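Side-chain contacts in putative conjugative transposon recombinase (Clostridium difficile, PDB 3G13), which probably binds DNA and exchanges its strands as a serine recombinase of the resolvase family, this chain being its N-terminal resolvase domain: residues 32-35 with 36-40; 66-69 with 70-74; 91-94 with 95-98; 146-149 with 150-153. All coordinates share one frame; numbering follows the deposited sequence.

From the N terminus, contact 1 (32-35 with 36-40) lies where helix 25-37 runs out before strand 42-51, inside a beta-alpha-beta unit begun by strand 6-14. Contact 2 (66-69 with 70-74) takes in the last turns of helix 62-72 and its Schellman end. Contact 3 (91-94 with 95-98) opens helix 91-102, and contact 4 (146-149 with 150-153) ends the long helix 120-150. Each is a single local turn that closes no long loop, and the four follow in series without nesting or crossing. Contacts 2 and 3 touch, through Ile68 CD1 and Tyr97 CD1 at 3.8 Å, whereas the centres of contacts 1 and 4 are about 57 Å apart.

Contact 1 of 4, residues 32-35 with 36-40; sequences YTDM and IKKNK
Thr33 lays its methyl CG2 alongside the aliphatic end of Lys37 one turn later, 3.7 Å from Lys37 CE, the two side chains pointing the same way. The methyl sits anti to the threonine N, which turns OG1 back to the carbonyl of Val29; a beta-branched residue can thus pack and still bond its hydroxyl to the helix. On the next flank Asp34 and Lys38 cross at a slant. Asp34 OD2 comes no nearer than 4.7 Å to Lys38 NZ, and their opposite charges probably attract only weakly, as suits an exposed surface.

The side facing the sheet is largely apolar. Ile36 CG1 sits 3.4 Å from Tyr32 O, while the Ile36 backbone N bonds that same oxygen at 2.9 Å, and Ile36 CD1 is 4.4 Å from Tyr32 CB. Selenomethionine Met35 folds back through two bends, bringing SE to 4.3 Å from Ile36 CG1. Lys38 N bonds Met35 O, three residues back, and more weakly Asp34 O, consistent with a tighter turn here.

Helix 25-37 rests by this side on the sheet: Ile36 meets Val8 and Leu44, Met35 meets Trp42 and Phe80, and Tyr32 lies against strands 6-14, 42-51 and 78-81, its hydroxyl bonded to Glu111.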
loop_
_atom_site.group_PDB
_atom_site.type_symbol
_atom_site.label_atom_id
_atom_site.label_comp_id
_atom_site.label_asym_id
_atom_site.label_seq_id
_atom_site.Cartn_x
_atom_site.Cartn_y
_atom_site.Cartn_z
ATOM N N TYR A 32 18.680 20.517 4.465
ATOM C CA TYR A 32 18.457 20.406 3.013
ATOM C C TYR A 32 19.321 21.330 2.190
ATOM O O TYR A 32 19.747 20.956 1.121
ATOM C CB TYR A 32 16.987 20.606 2.657
ATOM C CG TYR A 32 16.139 19.416 3.045
ATOM C CD1 TYR A 32 16.271 18.193 2.367
ATOM C CD2 TYR A 32 15.203 19.515 4.095
ATOM C CE1 TYR A 32 15.465 17.082 2.731
ATOM C CE2 TYR A 32 14.403 18.436 4.458
ATOM C CZ TYR A 32 14.531 17.216 3.776
ATOM O OH TYR A 32 13.724 16.156 4.156
ATOM N N THR A 33 19.607 22.530 2.701
ATOM C CA THR A 33 20.445 23.464 1.951
ATOM C C THR A 33 21.848 22.875 1.783
ATOM O O THR A 33 22.383 22.877 0.698
ATOM C CB THR A 33 20.518 24.873 2.621
ATOM O OG1 THR A 33 19.186 25.376 2.754
ATOM C CG2 THR A 33 21.313 25.835 1.761
ATOM N N ASP A 34 22.398 22.374 2.872
ATOM C CA ASP A 34 23.705 21.761 2.876
ATOM C C ASP A 34 23.705 20.452 2.059
ATOM O O ASP A 34 24.609 20.230 1.256
ATOM C CB ASP A 34 24.116 21.512 4.321
ATOM C CG ASP A 34 25.380 20.675 4.447
ATOM O OD1 ASP A 34 26.507 21.219 4.237
ATOM O OD2 ASP A 34 25.225 19.481 4.773
HETATM N N MSE A 35 22.698 19.607 2.261
HETATM C CA MSE A 35 22.650 18.327 1.549
HETATM C C MSE A 35 22.568 18.550 0.038
HETATM O O MSE A 35 23.288 17.912 -0.731
HETATM C CB MSE A 35 21.507 17.434 2.049
HETATM C CG MSE A 35 21.574 15.999 1.522
HETATM SE SE MSE A 35 20.565 15.849 -0.215
HETATM C CE MSE A 35 18.772 15.962 0.639
ATOM N N ILE A 36 21.706 19.456 -0.407
ATOM C CA ILE A 36 21.558 19.657 -1.852
ATOM C C ILE A 36 22.839 20.290 -2.477
ATOM O O ILE A 36 23.200 19.986 -3.630
ATOM C CB ILE A 36 20.271 20.433 -2.173
ATOM C CG1 ILE A 36 19.044 19.540 -1.871
ATOM C CG2 ILE A 36 20.257 21.015 -3.599
ATOM C CD1 ILE A 36 17.771 20.332 -1.668
ATOM N N LYS A 37 23.502 21.146 -1.706
ATOM C CA LYS A 37 24.807 21.737 -2.094
ATOM C C LYS A 37 25.946 20.746 -2.220
ATOM O O LYS A 37 26.936 21.055 -2.865
ATOM C CB LYS A 37 25.238 22.840 -1.121
ATOM C CG LYS A 37 25.113 24.231 -1.680
ATOM C CD LYS A 37 23.650 24.664 -1.648
ATOM C CE LYS A 37 23.553 26.100 -1.167
ATOM N NZ LYS A 37 22.446 26.800 -1.883
ATOM N N LYS A 38 25.804 19.550 -1.652
ATOM C CA LYS A 38 26.780 18.458 -1.836
ATOM C C LYS A 38 26.995 18.035 -3.297
ATOM O O LYS A 38 28.067 17.502 -3.640
ATOM C CB LYS A 38 26.412 17.201 -0.998
ATOM C CG LYS A 38 26.561 17.408 0.495
ATOM C CD LYS A 38 26.093 16.207 1.325
ATOM C CE LYS A 38 26.628 16.347 2.761
ATOM N NZ LYS A 38 26.458 15.092 3.551
ATOM N N ASN A 39 25.981 18.248 -4.134
ATOM C CA ASN A 39 26.001 17.789 -5.504
ATOM C C ASN A 39 26.001 18.956 -6.460
ATOM O O ASN A 39 25.011 19.660 -6.589
ATOM C CB ASN A 39 24.749 16.928 -5.768
ATOM C CG ASN A 39 24.813 16.186 -7.081
ATOM O OD1 ASN A 39 25.420 16.644 -8.054
ATOM N ND2 ASN A 39 24.183 15.008 -7.119
ATOM N N LYS A 40 27.091 19.134 -7.184
ATOM C CA LYS A 40 27.188 20.276 -8.096
ATOM C C LYS A 40 26.390 20.105 -9.387
ATOM O O LYS A 40 26.276 21.045 -10.174
ATOM C CB LYS A 40 28.651 20.606 -8.389
ATOM C CG LYS A 40 29.278 19.786 -9.471
ATOM C CD LYS A 40 30.790 20.040 -9.510
ATOM C CE LYS A 40 31.237 20.997 -10.646
ATOM N NZ LYS A 40 32.734 20.812 -10.898
#

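Contact 2 of 4, residues 66-69 with 70-74; sequences RMIN and DCMNG
Asp70 OD2 is gripped by a water molecule, 2.7 Å from the water oxygen, and by the hydroxyl of Tyr48. The water donates to this oxygen and accepts from Arg66 NH1 at 2.9 Å, lying in the plane of the guanidinium at its edge. It therefore links two opposite charges that do not pair directly: Asp70 OD2 stands 4.1 Å from Arg66 NH1 and far from the guanidinium plane, so no N-H is directed to it. The two flat groups are turned 80° apart. The Arg66 side chain starts out extended, with CG anti to N (chi1 180°), and bends at chi3; its head is then held by salt bridges to Asp63 and Asp46. An arginine, with several N-H groups, suits a place with more than one acid nearby, and would probably offset part of the negative charge of Asp46, Asp63 and Asp70.

Other side chains of the turn are apolar. Selenomethionine Met67 bends at chi3 to set CE 4.1 Å from Cys71 SG, a small side chain fitting a buried site, and Ile68 CG2 lies 4.4 Å from Met72 CG.

Asn73 N makes the last ordinary helix bond, to Asn69 O at 3.0 Å; then Gly74 N returns to Cys71 O at 3.1 Å as part of a Schellman motif. Gly74 takes a positive phi of 84°, at which a CB would collide with Asn73 O.

Helix 62-72 is thus wedged between two elements: Ile68 and Met72 pack on helix 91-102, while Arg66 and Met67 lie against Tyr48 of strand 42-51.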
loop_
_atom_site.group_PDB
_atom_site.type_symbol
_atom_site.label_atom_id
_atom_site.label_comp_id
_atom_site.label_asym_id
_atom_site.label_seq_id
_atom_site.Cartn_x
_atom_site.Cartn_y
_atom_site.Cartn_z
ATOM N N ARG A 66 1.994 25.605 -2.752
ATOM C CA ARG A 66 2.916 26.501 -3.482
ATOM C C ARG A 66 3.934 25.629 -4.233
ATOM O O ARG A 66 4.193 25.857 -5.398
ATOM C CB ARG A 66 3.598 27.484 -2.524
ATOM C CG ARG A 66 4.587 28.463 -3.163
ATOM C CD ARG A 66 5.177 29.408 -2.122
ATOM N NE ARG A 66 6.059 28.766 -1.131
ATOM C CZ ARG A 66 7.385 28.673 -1.221
ATOM N NH1 ARG A 66 8.045 29.159 -2.270
ATOM N NH2 ARG A 66 8.065 28.084 -0.247
HETATM N N MSE A 67 4.447 24.594 -3.568
HETATM C CA MSE A 67 5.335 23.652 -4.222
HETATM C C MSE A 67 4.736 22.962 -5.454
HETATM O O MSE A 67 5.379 22.892 -6.518
HETATM C CB MSE A 67 5.808 22.607 -3.242
HETATM C CG MSE A 67 7.128 22.038 -3.674
HETATM SE SE MSE A 67 7.468 20.481 -2.612
HETATM C CE MSE A 67 6.372 19.552 -4.044
ATOM N N ILE A 68 3.513 22.445 -5.306
ATOM C CA ILE A 68 2.806 21.877 -6.453
ATOM C C ILE A 68 2.690 22.881 -7.604
ATOM O O ILE A 68 2.952 22.516 -8.733
ATOM C CB ILE A 68 1.421 21.312 -6.079
ATOM C CG1 ILE A 68 1.563 20.159 -5.056
ATOM C CG2 ILE A 68 0.706 20.848 -7.325
ATOM C CD1 ILE A 68 2.428 18.915 -5.546
ATOM N N ASN A 69 2.306 24.133 -7.327
ATOM C CA ASN A 69 2.239 25.161 -8.409
ATOM C C ASN A 69 3.598 25.428 -9.070
ATOM O O ASN A 69 3.679 25.622 -10.271
ATOM C CB ASN A 69 1.663 26.509 -7.909
ATOM C CG ASN A 69 0.259 26.390 -7.299
ATOM O OD1 ASN A 69 -0.081 27.141 -6.363
ATOM N ND2 ASN A 69 -0.564 25.476 -7.819
ATOM N N ASP A 70 4.667 25.451 -8.281
ATOM C CA ASP A 70 6.016 25.616 -8.840
ATOM C C ASP A 70 6.430 24.420 -9.694
ATOM O O ASP A 70 7.153 24.586 -10.693
ATOM C CB ASP A 70 7.036 25.870 -7.730
ATOM C CG ASP A 70 6.821 27.222 -7.050
ATOM O OD1 ASP A 70 6.046 28.038 -7.588
ATOM O OD2 ASP A 70 7.407 27.463 -5.979
ATOM N N CYS A 71 5.985 23.225 -9.283
ATOM C CA CYS A 71 6.162 22.011 -10.105
ATOM C C CYS A 71 5.412 22.139 -11.434
ATOM O O CYS A 71 5.976 21.828 -12.472
ATOM C CB CYS A 71 5.716 20.729 -9.366
ATOM S SG CYS A 71 6.823 20.171 -8.035
HETATM N N MSE A 72 4.152 22.601 -11.399
HETATM C CA MSE A 72 3.367 22.778 -12.629
HETATM C C MSE A 72 3.971 23.854 -13.557
HETATM O O MSE A 72 3.809 23.794 -14.785
HETATM C CB MSE A 72 1.885 23.033 -12.316
HETATM C CG MSE A 72 1.169 21.861 -11.591
HETATM SE SE MSE A 72 1.415 20.082 -12.461
HETATM C CE MSE A 72 2.871 19.343 -11.338
ATOM N N ASN A 73 4.719 24.791 -12.964
ATOM C CA ASN A 73 5.424 25.852 -13.710
ATOM C C ASN A 73 6.845 25.500 -14.188
ATOM O O ASN A 73 7.510 26.330 -14.806
ATOM C CB ASN A 73 5.472 27.133 -12.861
ATOM C CG ASN A 73 4.085 27.722 -12.593
ATOM O OD1 ASN A 73 3.113 27.401 -13.282
ATOM N ND2 ASN A 73 3.996 28.601 -11.600
ATOM N N GLY A 74 7.320 24.284 -13.904
ATOM C CA GLY A 74 8.620 23.841 -14.416
ATOM C C GLY A 74 9.831 24.266 -13.596
ATOM O O GLY A 74 10.969 24.221 -14.079
HETATM O O HOH W 1 7.132 29.912 -4.900
#

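Contact 3 of 4, residues 91-94 with 95-98; sequences TLDT and LKYV
Leu95 hangs from the first turn, its N bonded to Thr91 O at 3.0 Å. Its CB rests 3.5 Å from Leu92 O, and its CD1 branch brushes Leu92 CD2 at 4.5 Å, a loose apolar touch; leucine suits this inward place because Leu129 of helix 120-150 meets it there.

Lys96 comes next, its N joined to Leu92 O. With CG anti to the backbone N (chi1 169°), the chain heads outward to the exposed side, and on the way its CG passes over one face of the ring of its neighbour Tyr97, 4.3 Å above the plane and over the centre. Helix 91-102 belongs to the resolvase-type catalytic domain of serine recombinases, and Asn90 OD1 accepts a hydrogen bond from Asp93 N just before the helix.

Tyr97 stands one turn beyond Asp93, and its N bonds Asp93 O. The buried ring lies near that same oxygen, with Tyr97 CD2 3.2 Å from Asp93 O, and near the methylene, with Tyr97 CE2 4.2 Å from Asp93 CB; its hydroxyl bonds Gln65, and Phe64 meets it edge-to-face.

Val98 ends the segment with CG2 3.1 Å from Thr94 O and 4.2 Å from Thr94 CG2, the two beta-branched residues lying side by side. Thr94 sends OG1 the other way, to Asn90 O and to Gln135 of the second subunit, while Thr91 packs on Val132 of that same subunit.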
loop_
_atom_site.group_PDB
_atom_site.type_symbol
_atom_site.label_atom_id
_atom_site.label_comp_id
_atom_site.label_asym_id
_atom_site.label_seq_id
_atom_site.Cartn_x
_atom_site.Cartn_y
_atom_site.Cartn_z
ATOM N N THR A 91 -3.616 7.920 1.562
ATOM C CA THR A 91 -3.236 7.162 0.376
ATOM C C THR A 91 -3.679 7.818 -0.934
ATOM O O THR A 91 -2.883 7.937 -1.868
ATOM C CB THR A 91 -3.743 5.710 0.481
ATOM O OG1 THR A 91 -3.121 5.112 1.622
ATOM C CG2 THR A 91 -3.345 4.906 -0.759
ATOM N N LEU A 92 -4.946 8.250 -0.989
ATOM C CA LEU A 92 -5.493 8.886 -2.174
ATOM C C LEU A 92 -4.738 10.163 -2.605
ATOM O O LEU A 92 -4.510 10.384 -3.797
ATOM C CB LEU A 92 -6.989 9.171 -1.991
ATOM C CG LEU A 92 -7.874 7.937 -2.202
ATOM C CD1 LEU A 92 -9.322 8.290 -1.874
ATOM C CD2 LEU A 92 -7.770 7.463 -3.649
ATOM N N ASP A 93 -4.369 10.987 -1.638
ATOM C CA ASP A 93 -3.594 12.209 -1.941
ATOM C C ASP A 93 -2.171 11.860 -2.343
ATOM O O ASP A 93 -1.610 12.518 -3.226
ATOM C CB ASP A 93 -3.560 13.177 -0.750
ATOM C CG ASP A 93 -4.890 13.909 -0.546
ATOM O OD1 ASP A 93 -5.723 13.886 -1.475
ATOM O OD2 ASP A 93 -5.082 14.488 0.550
ATOM N N THR A 94 -1.584 10.843 -1.701
ATOM C CA THR A 94 -0.220 10.392 -2.067
ATOM C C THR A 94 -0.186 10.007 -3.550
ATOM O O THR A 94 0.710 10.424 -4.295
ATOM C CB THR A 94 0.289 9.191 -1.194
ATOM O OG1 THR A 94 0.177 9.488 0.212
ATOM C CG2 THR A 94 1.739 8.881 -1.518
ATOM N N LEU A 95 -1.173 9.208 -3.964
ATOM C CA LEU A 95 -1.371 8.829 -5.363
ATOM C C LEU A 95 -1.499 10.009 -6.283
ATOM O O LEU A 95 -0.790 10.112 -7.288
ATOM C CB LEU A 95 -2.648 7.959 -5.509
ATOM C CG LEU A 95 -2.491 6.497 -5.117
ATOM C CD1 LEU A 95 -3.890 5.793 -5.069
ATOM C CD2 LEU A 95 -1.543 5.850 -6.149
ATOM N N LYS A 96 -2.445 10.888 -5.945
ATOM C CA LYS A 96 -2.751 12.064 -6.755
ATOM C C LYS A 96 -1.470 12.876 -7.026
ATOM O O LYS A 96 -1.157 13.179 -8.174
ATOM C CB LYS A 96 -3.786 12.923 -6.010
ATOM C CG LYS A 96 -4.059 14.313 -6.549
ATOM C CD LYS A 96 -5.154 14.988 -5.712
ATOM C CE LYS A 96 -5.171 16.512 -5.891
ATOM N NZ LYS A 96 -5.638 16.945 -7.246
ATOM N N TYR A 97 -0.776 13.269 -5.959
ATOM C CA TYR A 97 0.361 14.160 -6.129
ATOM C C TYR A 97 1.593 13.466 -6.686
ATOM O O TYR A 97 2.342 14.065 -7.475
ATOM C CB TYR A 97 0.668 14.896 -4.826
ATOM C CG TYR A 97 -0.461 15.839 -4.430
ATOM C CD1 TYR A 97 -0.819 16.903 -5.261
ATOM C CD2 TYR A 97 -1.158 15.671 -3.220
ATOM C CE1 TYR A 97 -1.866 17.782 -4.911
ATOM C CE2 TYR A 97 -2.209 16.555 -2.860
ATOM C CZ TYR A 97 -2.545 17.595 -3.721
ATOM O OH TYR A 97 -3.559 18.473 -3.396
ATOM N N VAL A 98 1.819 12.205 -6.321
ATOM C CA VAL A 98 2.947 11.497 -6.942
ATOM C C VAL A 98 2.709 11.370 -8.474
ATOM O O VAL A 98 3.588 11.685 -9.268
ATOM C CB VAL A 98 3.227 10.146 -6.307
ATOM C CG1 VAL A 98 4.219 9.329 -7.204
ATOM C CG2 VAL A 98 3.774 10.341 -4.870
#

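Contact 4 of 4, residues 146-149 with 150-153; sequences KGLK and MKMK
Met150, a selenomethionine, lies back along the helix beside Gly147. Gly147 has no side chain, and Met150 SE meets its backbone, 4.1 Å from Gly147 CA. The straightness of the Met150 side chain carries it there: beyond CG both torsions are extended (chi2 174°, chi3 180°). Nearer the root, Met150 CG passes 3.5 Å from Lys146 O.

The other side-chain meeting is between Leu148 and Lys151, which slant across each other. Here the last methylene of Lys151, CE, meets Leu148 CD2 at 4.1 Å, so that a lysine can touch a leucine at an exposed surface with a carbon next to its amine.

What sets these groups in place is a helix coming undone. Met150 N bonds Lys146 O at 3.2 Å and has a second, weak bond to Gly147 O; Lys151 N makes a weak bond to Leu148 O at 3.3 Å. Lys151 then leaves helical angles, with psi 133°, and the chain turns so that Lys153, bent at three torsions, brings NZ to 3.7 Å from Leu148 O. Lys146 sends its amine backwards to Asn143.

Carbonyls at the C-terminal end of helix 120-150 carry partial negative charge, so the amine of Lys153 is probably drawn towards Leu148 O, though it stops short of a bond; with weak bonds and thin side-chain touches, this end of helix 120-150 is held by local contacts of modest strength.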
loop_
_atom_site.group_PDB
_atom_site.type_symbol
_atom_site.label_atom_id
_atom_site.label_comp_id
_atom_site.label_asym_id
_atom_site.label_seq_id
_atom_site.Cartn_x
_atom_site.Cartn_y
_atom_site.Cartn_z
ATOM N N LYS A 146 -23.022 -0.463 7.026
ATOM C CA LYS A 146 -23.206 -1.017 8.378
ATOM C C LYS A 146 -23.720 0.022 9.368
ATOM O O LYS A 146 -24.615 -0.269 10.158
ATOM C CB LYS A 146 -21.907 -1.646 8.927
ATOM C CG LYS A 146 -21.798 -3.156 8.631
ATOM C CD LYS A 146 -20.352 -3.603 8.420
ATOM C CE LYS A 146 -19.434 -3.174 9.574
ATOM N NZ LYS A 146 -18.063 -2.803 9.065
ATOM N N GLY A 147 -23.122 1.212 9.359
ATOM C CA GLY A 147 -23.583 2.302 10.244
ATOM C C GLY A 147 -25.072 2.652 10.090
ATOM O O GLY A 147 -25.785 2.882 11.085
ATOM N N LEU A 148 -25.546 2.723 8.843
ATOM C CA LEU A 148 -26.966 3.007 8.562
ATOM C C LEU A 148 -27.873 1.972 9.222
ATOM O O LEU A 148 -28.942 2.310 9.757
ATOM C CB LEU A 148 -27.246 3.074 7.042
ATOM C CG LEU A 148 -26.611 4.277 6.338
ATOM C CD1 LEU A 148 -26.827 4.216 4.804
ATOM C CD2 LEU A 148 -27.111 5.603 6.925
ATOM N N LYS A 149 -27.456 0.713 9.178
ATOM C CA LYS A 149 -28.260 -0.368 9.747
ATOM C C LYS A 149 -28.323 -0.324 11.267
ATOM O O LYS A 149 -29.276 -0.829 11.866
ATOM C CB LYS A 149 -27.722 -1.729 9.312
ATOM C CG LYS A 149 -27.710 -1.967 7.808
ATOM C CD LYS A 149 -27.155 -3.397 7.531
ATOM C CE LYS A 149 -27.537 -3.889 6.147
ATOM N NZ LYS A 149 -26.866 -3.065 5.151
HETATM N N MSE A 150 -27.303 0.266 11.887
HETATM C CA MSE A 150 -27.244 0.404 13.351
HETATM C C MSE A 150 -28.284 1.396 13.885
HETATM O O MSE A 150 -28.741 1.270 15.009
HETATM C CB MSE A 150 -25.860 0.892 13.790
HETATM C CG MSE A 150 -24.755 -0.147 13.618
HETATM SE SE MSE A 150 -23.065 0.770 14.058
HETATM C CE MSE A 150 -21.911 -0.820 13.753
ATOM N N LYS A 151 -28.637 2.384 13.084
ATOM C CA LYS A 151 -29.612 3.387 13.508
ATOM C C LYS A 151 -30.989 2.737 13.703
ATOM O O LYS A 151 -31.467 1.988 12.834
ATOM C CB LYS A 151 -29.678 4.525 12.503
ATOM C CG LYS A 151 -28.308 5.188 12.240
ATOM C CD LYS A 151 -28.475 6.478 11.407
ATOM C CE LYS A 151 -27.166 6.991 10.824
ATOM N NZ LYS A 151 -27.455 8.381 10.368
HETATM N N MSE A 152 -31.619 3.048 14.836
HETATM C CA MSE A 152 -32.919 2.472 15.197
HETATM C C MSE A 152 -34.083 3.377 14.804
HETATM O O MSE A 152 -34.327 4.392 15.441
HETATM C CB MSE A 152 -32.918 2.126 16.700
HETATM C CG MSE A 152 -32.134 0.848 16.950
HETATM SE SE MSE A 152 -31.883 0.464 18.861
HETATM C CE MSE A 152 -32.440 -1.386 18.998
ATOM N N LYS A 153 -34.775 3.035 13.714
ATOM C CA LYS A 153 -35.918 3.810 13.258
ATOM C C LYS A 153 -37.218 3.008 13.209
ATOM O O LYS A 153 -38.158 3.394 12.516
ATOM C CB LYS A 153 -35.647 4.447 11.881
ATOM C CG LYS A 153 -35.406 3.439 10.803
ATOM C CD LYS A 153 -34.295 3.939 9.899
ATOM C CE LYS A 153 -33.020 3.347 10.274
ATOM N NZ LYS A 153 -32.668 2.241 9.344
#